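Local structure of aminoacyl-tRNA synthetase (Cryptosporidium parvum, 5F9Z) at residues S197-E200 against D201-T205; V377-R380 against D381-E384; R407-F410 against K411-R415. The protein probably attaches proline to its cognate tRNA at the expense of ATP, as a class II prolyl-tRNA synthetase, and is bound here to halofuginone and an ATP analogue. One frame throughout, in Å; residues are numbered along the deposited sequence.

Interaction 1 of 3, residues S197-E200 against D201-T205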
loop_
_atom_site.group_PDB
_atom_site.type_symbol
_atom_site.label_atom_id
_atom_site.label_comp_id
_atom_site.label_asym_id
_atom_site.label_seq_id
_atom_site.Cartn_x
_atom_site.Cartn_y
_atom_site.Cartn_z
ATOM N N SER A 197 9.101 -0.933 -4.770
ATOM C CA SER A 197 9.798 -1.906 -3.936
ATOM C C SER A 197 9.041 -2.164 -2.640
ATOM O O SER A 197 8.993 -3.302 -2.160
ATOM C CB SER A 197 11.218 -1.422 -3.641
ATOM O OG SER A 197 11.878 -2.296 -2.742
ATOM N N ILE A 198 8.444 -1.120 -2.059
ATOM C CA ILE A 198 7.679 -1.289 -0.826
ATOM C C ILE A 198 6.526 -2.262 -1.042
ATOM O O ILE A 198 6.278 -3.150 -0.218
ATOM C CB ILE A 198 7.182 0.076 -0.313
ATOM C CG1 ILE A 198 8.345 0.896 0.251
ATOM C CG2 ILE A 198 6.097 -0.105 0.740
ATOM C CD1 ILE A 198 8.995 0.277 1.469
ATOM N N TYR A 199 5.813 -2.121 -2.160
ATOM C CA TYR A 199 4.662 -2.984 -2.407
ATOM C C TYR A 199 5.089 -4.396 -2.797
ATOM O O TYR A 199 4.508 -5.377 -2.319
ATOM C CB TYR A 199 3.774 -2.374 -3.490
ATOM C CG TYR A 199 2.782 -1.363 -2.964
ATOM C CD1 TYR A 199 3.167 -0.055 -2.702
ATOM C CD2 TYR A 199 1.460 -1.717 -2.730
ATOM C CE1 TYR A 199 2.263 0.872 -2.222
ATOM C CE2 TYR A 199 0.548 -0.798 -2.250
ATOM C CZ TYR A 199 0.955 0.495 -1.996
ATOM O OH TYR A 199 0.050 1.417 -1.522
ATOM N N GLU A 200 6.100 -4.523 -3.656
ATOM C CA GLU A 200 6.457 -5.832 -4.191
ATOM C C GLU A 200 7.457 -6.576 -3.309
ATOM O O GLU A 200 7.286 -7.771 -3.049
ATOM C CB GLU A 200 7.007 -5.686 -5.614
ATOM C CG GLU A 200 6.004 -5.100 -6.597
ATOM C CD GLU A 200 6.262 -5.531 -8.027
ATOM O OE1 GLU A 200 5.564 -5.032 -8.935
ATOM O OE2 GLU A 200 7.157 -6.374 -8.245
ATOM N N ASP A 201 8.506 -5.896 -2.842
ATOM C CA ASP A 201 9.518 -6.579 -2.043
ATOM C C ASP A 201 9.071 -6.759 -0.597
ATOM O O ASP A 201 9.348 -7.797 0.015
ATOM C CB ASP A 201 10.842 -5.816 -2.098
ATOM C CG ASP A 201 11.429 -5.770 -3.493
ATOM O OD1 ASP A 201 11.315 -6.778 -4.222
ATOM O OD2 ASP A 201 12.005 -4.725 -3.863
ATOM N N LEU A 202 8.382 -5.768 -0.035
ATOM C CA LEU A 202 7.982 -5.823 1.366
ATOM C C LEU A 202 6.573 -6.383 1.541
ATOM O O LEU A 202 6.356 -7.282 2.360
ATOM C CB LEU A 202 8.082 -4.429 1.993
ATOM C CG LEU A 202 7.898 -4.331 3.508
ATOM C CD1 LEU A 202 9.083 -4.952 4.235
ATOM C CD2 LEU A 202 7.696 -2.884 3.937
ATOM N N LEU A 203 5.608 -5.869 0.781
ATOM C CA LEU A 203 4.215 -6.274 0.913
ATOM C C LEU A 203 3.821 -7.393 -0.044
ATOM O O LEU A 203 2.672 -7.845 0.001
ATOM C CB LEU A 203 3.296 -5.067 0.694
ATOM C CG LEU A 203 3.563 -3.849 1.580
ATOM C CD1 LEU A 203 2.605 -2.722 1.235
ATOM C CD2 LEU A 203 3.457 -4.215 3.051
ATOM N N ALA A 204 4.739 -7.842 -0.906
ATOM C CA ALA A 204 4.470 -8.911 -1.871
ATOM C C ALA A 204 3.268 -8.584 -2.754
ATOM O O ALA A 204 2.566 -9.479 -3.232
ATOM C CB ALA A 204 4.274 -10.258 -1.169
ATOM N N THR A 205 3.027 -7.294 -2.984
ATOM C CA THR A 205 1.872 -6.838 -3.742
ATOM C C THR A 205 2.325 -6.314 -5.095
ATOM O O THR A 205 3.122 -5.365 -5.148
ATOM C CB THR A 205 1.121 -5.751 -2.975
ATOM O OG1 THR A 205 0.764 -6.244 -1.676
ATOM C CG2 THR A 205 -0.141 -5.349 -3.723
HETATM O O HOH W 1 7.959 -9.914 -1.819
#
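Ser197 and Asp201 meet one turn apart near the C-terminal end of helix 181-202. Ser197 OG donates to Asp201 OD2 at 2.7 Å, on the anti lone pair of that oxygen. With chi1 at 175° the hydroxyl swings opposite the serine's N and lies beside the carbonyl, within reach of the aspartate. This is the looser, solvent side. Here a water bridges Glu200 O and Asp201 O, donating to both.

The other side is tightly packed. The helix widens to a pi-type turn, in which Leu203 N donates to Ile198 O at 3.0 Å. Ala204 then takes a positive phi and ends the helix. Thr205 folds back, and its N donates to Tyr199 O; the modelled 2.5 Å is unusually short and its exact value is doubtful. Leu203 CD1 lies 4.2 Å above one face of the Tyr199 ring, toward the rim. Thr205 CB sits at the ring edge, 4.1 Å from Tyr199 CD2.

Tyr199 also makes a weak hydrogen bond through OH to Ala240 O, a residue of the AMPPNP pocket. Tyr199 and Leu203 pack on Ala279 of helix 278-287. Ile198 and Leu202 face helix 53-71, and Ala204 touches helix 393-417.

Interaction 2 of 3, residues V377-R380 against D381-E384; sequences VVVR and DNME
Val379 and Glu384 close a beta-hairpin loop in the anticodon-binding domain. The loop joins the antiparallel neighbours 374-379 and 385-389. Val379 N donates to Glu384 O at 2.8 Å, in the carbonyl plane and nearly straight (163° at the hydrogen). On the far side of the same residue, Val379 O takes only a weak bond from Met383 N. The chain reverses through 380-383, which these bonds enclose, and Met383 adopts a left-handed backbone conformation.

The side chain of Val379 points into the loop. Its CB lies 3.2 Å from Asn382 OD1. From there the branches part. CG1 is anti to the backbone N (chi1 -173°) and reaches Asp381 OD1 at 3.2 Å, with Asn382 OD1 almost as near. CG2 lies 3.3 Å from Glu384 O and also meets Glu384 CB. Outside the loop, Val379 is covered by Phe404 and Arg407 of helix 393-417 and by Leu361 of strand 361-365.

Asn382 shapes the turn. Its OD1 accepts from Glu384 N at 3.1 Å, which makes an Asx turn. The donor sits well above the carbonyl plane rather than on a lone pair. The amide's other end, ND2, donates to Glu384 OE1 at 3.3 Å, on the anti side of the carboxylate and tilted out of its plane. Two bonds to one residue thus limit the rotation of the amide.

Two buried charges have partners beyond the loop. Asp381 OD2 forms a salt bridge with Arg407 NE. Arg380 NE donates a hydrogen bond to Glu355 O, and its NH2 forms a salt bridge with Asp289 OD1. Met383 bends back along Val378, so that its CE comes to 3.8 Å from Val378 CG1.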
loop_
_atom_site.group_PDB
_atom_site.type_symbol
_atom_site.label_atom_id
_atom_site.label_comp_id
_atom_site.label_asym_id
_atom_site.label_seq_id
_atom_site.Cartn_x
_atom_site.Cartn_y
_atom_site.Cartn_z
ATOM N N VAL A 377 5.548 -28.196 11.503
ATOM C CA VAL A 377 5.348 -26.883 10.902
ATOM C C VAL A 377 4.155 -26.953 9.962
ATOM O O VAL A 377 4.072 -27.854 9.117
ATOM C CB VAL A 377 6.608 -26.416 10.153
ATOM C CG1 VAL A 377 6.415 -25.006 9.617
ATOM C CG2 VAL A 377 7.826 -26.492 11.061
ATOM N N VAL A 378 3.230 -26.008 10.109
ATOM C CA VAL A 378 2.088 -25.867 9.215
ATOM C C VAL A 378 2.158 -24.478 8.597
ATOM O O VAL A 378 2.205 -23.474 9.318
ATOM C CB VAL A 378 0.753 -26.076 9.946
ATOM C CG1 VAL A 378 -0.407 -25.995 8.963
ATOM C CG2 VAL A 378 0.748 -27.410 10.676
ATOM N N VAL A 379 2.171 -24.422 7.270
ATOM C CA VAL A 379 2.279 -23.165 6.539
ATOM C C VAL A 379 0.890 -22.564 6.379
ATOM O O VAL A 379 -0.082 -23.271 6.088
ATOM C CB VAL A 379 2.963 -23.384 5.177
ATOM C CG1 VAL A 379 3.236 -22.056 4.496
ATOM C CG2 VAL A 379 4.254 -24.168 5.358
ATOM N N ARG A 380 0.797 -21.244 6.564
ATOM C CA ARG A 380 -0.503 -20.587 6.661
ATOM C C ARG A 380 -1.247 -20.591 5.330
ATOM O O ARG A 380 -2.433 -20.938 5.274
ATOM C CB ARG A 380 -0.320 -19.156 7.169
ATOM C CG ARG A 380 -1.538 -18.261 7.005
ATOM C CD ARG A 380 -2.723 -18.752 7.821
ATOM N NE ARG A 380 -3.878 -17.871 7.667
ATOM C CZ ARG A 380 -4.752 -17.954 6.671
ATOM N NH1 ARG A 380 -4.609 -18.883 5.734
ATOM N NH2 ARG A 380 -5.770 -17.106 6.609
ATOM N N ASP A 381 -0.573 -20.202 4.246
ATOM C CA ASP A 381 -1.285 -19.895 3.010
ATOM C C ASP A 381 -1.630 -21.125 2.177
ATOM O O ASP A 381 -2.548 -21.049 1.353
ATOM C CB ASP A 381 -0.471 -18.913 2.162
ATOM C CG ASP A 381 0.859 -19.485 1.718
ATOM O OD1 ASP A 381 1.475 -20.238 2.501
ATOM O OD2 ASP A 381 1.287 -19.179 0.585
ATOM N N ASN A 382 -0.934 -22.251 2.361
ATOM C CA ASN A 382 -1.180 -23.425 1.529
ATOM C C ASN A 382 -1.341 -24.715 2.325
ATOM O O ASN A 382 -1.400 -25.793 1.720
ATOM C CB ASN A 382 -0.058 -23.594 0.495
ATOM C CG ASN A 382 1.313 -23.715 1.130
ATOM O OD1 ASN A 382 1.443 -23.764 2.353
ATOM N ND2 ASN A 382 2.347 -23.771 0.300
ATOM N N MET A 383 -1.406 -24.640 3.656
ATOM C CA MET A 383 -1.568 -25.814 4.520
ATOM C C MET A 383 -0.461 -26.843 4.309
ATOM O O MET A 383 -0.654 -28.037 4.551
ATOM C CB MET A 383 -2.940 -26.468 4.330
ATOM C CG MET A 383 -4.092 -25.634 4.852
ATOM S SD MET A 383 -3.832 -25.097 6.555
ATOM C CE MET A 383 -3.792 -26.671 7.408
ATOM N N GLU A 384 0.705 -26.390 3.858
ATOM C CA GLU A 384 1.845 -27.283 3.698
ATOM C C GLU A 384 2.351 -27.715 5.069
ATOM O O GLU A 384 2.498 -26.892 5.976
ATOM C CB GLU A 384 2.948 -26.582 2.907
ATOM C CG GLU A 384 4.097 -27.474 2.480
ATOM C CD GLU A 384 5.102 -26.735 1.614
ATOM O OE1 GLU A 384 4.904 -25.524 1.382
ATOM O OE2 GLU A 384 6.086 -27.362 1.169
#

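Interaction 3 of 3, residues R407-F410 against K411-R415; sequences RLLF and KAKQR
Arg407, Leu408, Leu409 and Phe410 each accept, through the carbonyl oxygen, the backbone N-H four residues on, so 407-415 is regular alpha-helix; Lys411 N to Arg407 O is 2.9 Å. Phe410 O also takes a second, weak bond from Lys413 N.

The side chains pair along the surface at the same spacing. Arg407 and Lys411 run side by side, and their aliphatic parts touch, CG of Arg407 to CD of Lys411 at 3.9 Å. Their charged ends do not meet: Arg407 NE is 6.2 Å from Lys411 NZ. Arg407 bends at chi3, and its NE forms a salt bridge with Asp381 OD2. It also makes a cation-pi contact with Phe404.

Leu409 and Lys413 form the next pair. Leu409 CD1 lies 3.8 Å from Lys413 CD, so the lysine lies against the leucine with its methylenes. NZ leads on past the leucine to a long, weak ion pair with Glu200 OE1.

Phe410 and Gln414 form a more exposed pair. Phe410 CE1 is 3.8 Å from Gln414 OE1, and the ring and amide planes are 65° apart. Gln414 CG stands between its backbone N and carbonyl carbon (chi1 57°), which brings the chain back over Phe410 O.

The helix, part of 393-417, has one buried face here: Leu408 and Ala412 pack against His287 of helix 278-287. Ala412 also meets Thr286 there, and both Ala412 and Lys413 touch Pro206 in the loop that follows helix 181-202.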
loop_
_atom_site.group_PDB
_atom_site.type_symbol
_atom_site.label_atom_id
_atom_site.label_comp_id
_atom_site.label_asym_id
_atom_site.label_seq_id
_atom_site.Cartn_x
_atom_site.Cartn_y
_atom_site.Cartn_z
ATOM N N ARG A 407 6.360 -16.823 -2.767
ATOM C CA ARG A 407 5.143 -17.472 -3.245
ATOM C C ARG A 407 3.966 -16.504 -3.267
ATOM O O ARG A 407 3.146 -16.541 -4.192
ATOM C CB ARG A 407 4.826 -18.690 -2.377
ATOM C CG ARG A 407 3.529 -19.396 -2.742
ATOM C CD ARG A 407 3.326 -20.665 -1.925
ATOM N NE ARG A 407 3.317 -20.411 -0.487
ATOM C CZ ARG A 407 4.331 -20.684 0.328
ATOM N NH1 ARG A 407 5.443 -21.223 -0.152
ATOM N NH2 ARG A 407 4.232 -20.417 1.624
ATOM N N LEU A 408 3.864 -15.634 -2.261
ATOM C CA LEU A 408 2.785 -14.650 -2.240
ATOM C C LEU A 408 2.895 -13.691 -3.418
ATOM O O LEU A 408 1.902 -13.406 -4.097
ATOM C CB LEU A 408 2.798 -13.877 -0.921
ATOM C CG LEU A 408 2.347 -14.607 0.344
ATOM C CD1 LEU A 408 2.280 -13.631 1.506
ATOM C CD2 LEU A 408 1.005 -15.283 0.127
ATOM N N LEU A 409 4.100 -13.178 -3.672
ATOM C CA LEU A 409 4.279 -12.237 -4.773
ATOM C C LEU A 409 4.058 -12.913 -6.120
ATOM O O LEU A 409 3.456 -12.321 -7.024
ATOM C CB LEU A 409 5.671 -11.609 -4.707
ATOM C CG LEU A 409 6.014 -10.623 -5.827
ATOM C CD1 LEU A 409 5.002 -9.489 -5.873
ATOM C CD2 LEU A 409 7.424 -10.081 -5.652
ATOM N N PHE A 410 4.530 -14.153 -6.271
ATOM C CA PHE A 410 4.373 -14.854 -7.542
ATOM C C PHE A 410 2.908 -15.165 -7.829
ATOM O O PHE A 410 2.436 -14.967 -8.954
ATOM C CB PHE A 410 5.205 -16.138 -7.538
ATOM C CG PHE A 410 5.252 -16.834 -8.870
ATOM C CD1 PHE A 410 4.313 -17.797 -9.200
ATOM C CD2 PHE A 410 6.238 -16.523 -9.793
ATOM C CE1 PHE A 410 4.354 -18.436 -10.424
ATOM C CE2 PHE A 410 6.284 -17.160 -11.019
ATOM C CZ PHE A 410 5.341 -18.116 -11.334
ATOM N N LYS A 411 2.175 -15.659 -6.827
ATOM C CA LYS A 411 0.765 -15.974 -7.036
ATOM C C LYS A 411 -0.061 -14.710 -7.236
ATOM O O LYS A 411 -0.988 -14.691 -8.054
ATOM C CB LYS A 411 0.224 -16.785 -5.859
ATOM C CG LYS A 411 0.782 -18.195 -5.769
ATOM C CD LYS A 411 0.161 -18.955 -4.607
ATOM C CE LYS A 411 -1.349 -19.044 -4.754
ATOM N NZ LYS A 411 -1.973 -19.752 -3.604
ATOM N N ALA A 412 0.257 -13.645 -6.498
ATOM C CA ALA A 412 -0.429 -12.376 -6.709
ATOM C C ALA A 412 -0.105 -11.788 -8.076
ATOM O O ALA A 412 -0.932 -11.074 -8.655
ATOM C CB ALA A 412 -0.057 -11.390 -5.606
ATOM N N LYS A 413 1.086 -12.078 -8.605
ATOM C CA LYS A 413 1.474 -11.545 -9.905
ATOM C C LYS A 413 0.674 -12.194 -11.027
ATOM O O LYS A 413 0.157 -11.504 -11.913
ATOM C CB LYS A 413 2.973 -11.748 -10.126
ATOM C CG LYS A 413 3.711 -10.511 -10.594
ATOM C CD LYS A 413 4.843 -10.154 -9.643
ATOM C CE LYS A 413 5.671 -9.005 -10.192
ATOM N NZ LYS A 413 4.810 -7.874 -10.633
ATOM N N GLN A 414 0.559 -13.525 -11.010
ATOM C CA GLN A 414 -0.194 -14.204 -12.058
ATOM C C GLN A 414 -1.690 -13.932 -11.959
ATOM O O GLN A 414 -2.401 -14.090 -12.957
ATOM C CB GLN A 414 0.085 -15.711 -12.032
ATOM C CG GLN A 414 -0.222 -16.409 -10.720
ATOM C CD GLN A 414 0.262 -17.849 -10.709
ATOM O OE1 GLN A 414 0.744 -18.362 -11.718
ATOM N NE2 GLN A 414 0.137 -18.507 -9.563
ATOM N N ARG A 415 -2.182 -13.521 -10.789
ATOM C CA ARG A 415 -3.558 -13.044 -10.700
ATOM C C ARG A 415 -3.708 -11.652 -11.298
ATOM O O ARG A 415 -4.766 -11.331 -11.852
ATOM C CB ARG A 415 -4.036 -13.048 -9.245
ATOM C CG ARG A 415 -4.774 -14.316 -8.847
ATOM C CD ARG A 415 -5.404 -14.212 -7.464
ATOM N NE ARG A 415 -4.421 -14.340 -6.391
ATOM C CZ ARG A 415 -4.010 -13.335 -5.624
ATOM N NH1 ARG A 415 -4.500 -12.115 -5.804
ATOM N NH2 ARG A 415 -3.113 -13.551 -4.672
#

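Interaction 3 lies on the helix that touches both other sites. Interactions 1 and 2 do not meet; their nearest atoms are about 10 Å apart. Toward interaction 2, Arg407 NE forms a salt bridge with Asp381 OD2 at 2.6 Å, tying helix 393-417 to the hairpin loop. Toward interaction 1, Ala204 CB lies 3.9 Å from Leu408 CB, and Leu409 methyls rest on Glu200 O and Ala204 O. The ion pair of Glu200 OE1 with Lys413 NZ is long and weak at 3.4 Å. Interaction 1 is near the active site: the Tyr199 side chain is about 6 Å from AMPPNP and about 12 Å from halofuginone. Helix 393-417 thus packs against both the catalytic core and the hairpin of the anticodon-binding domain.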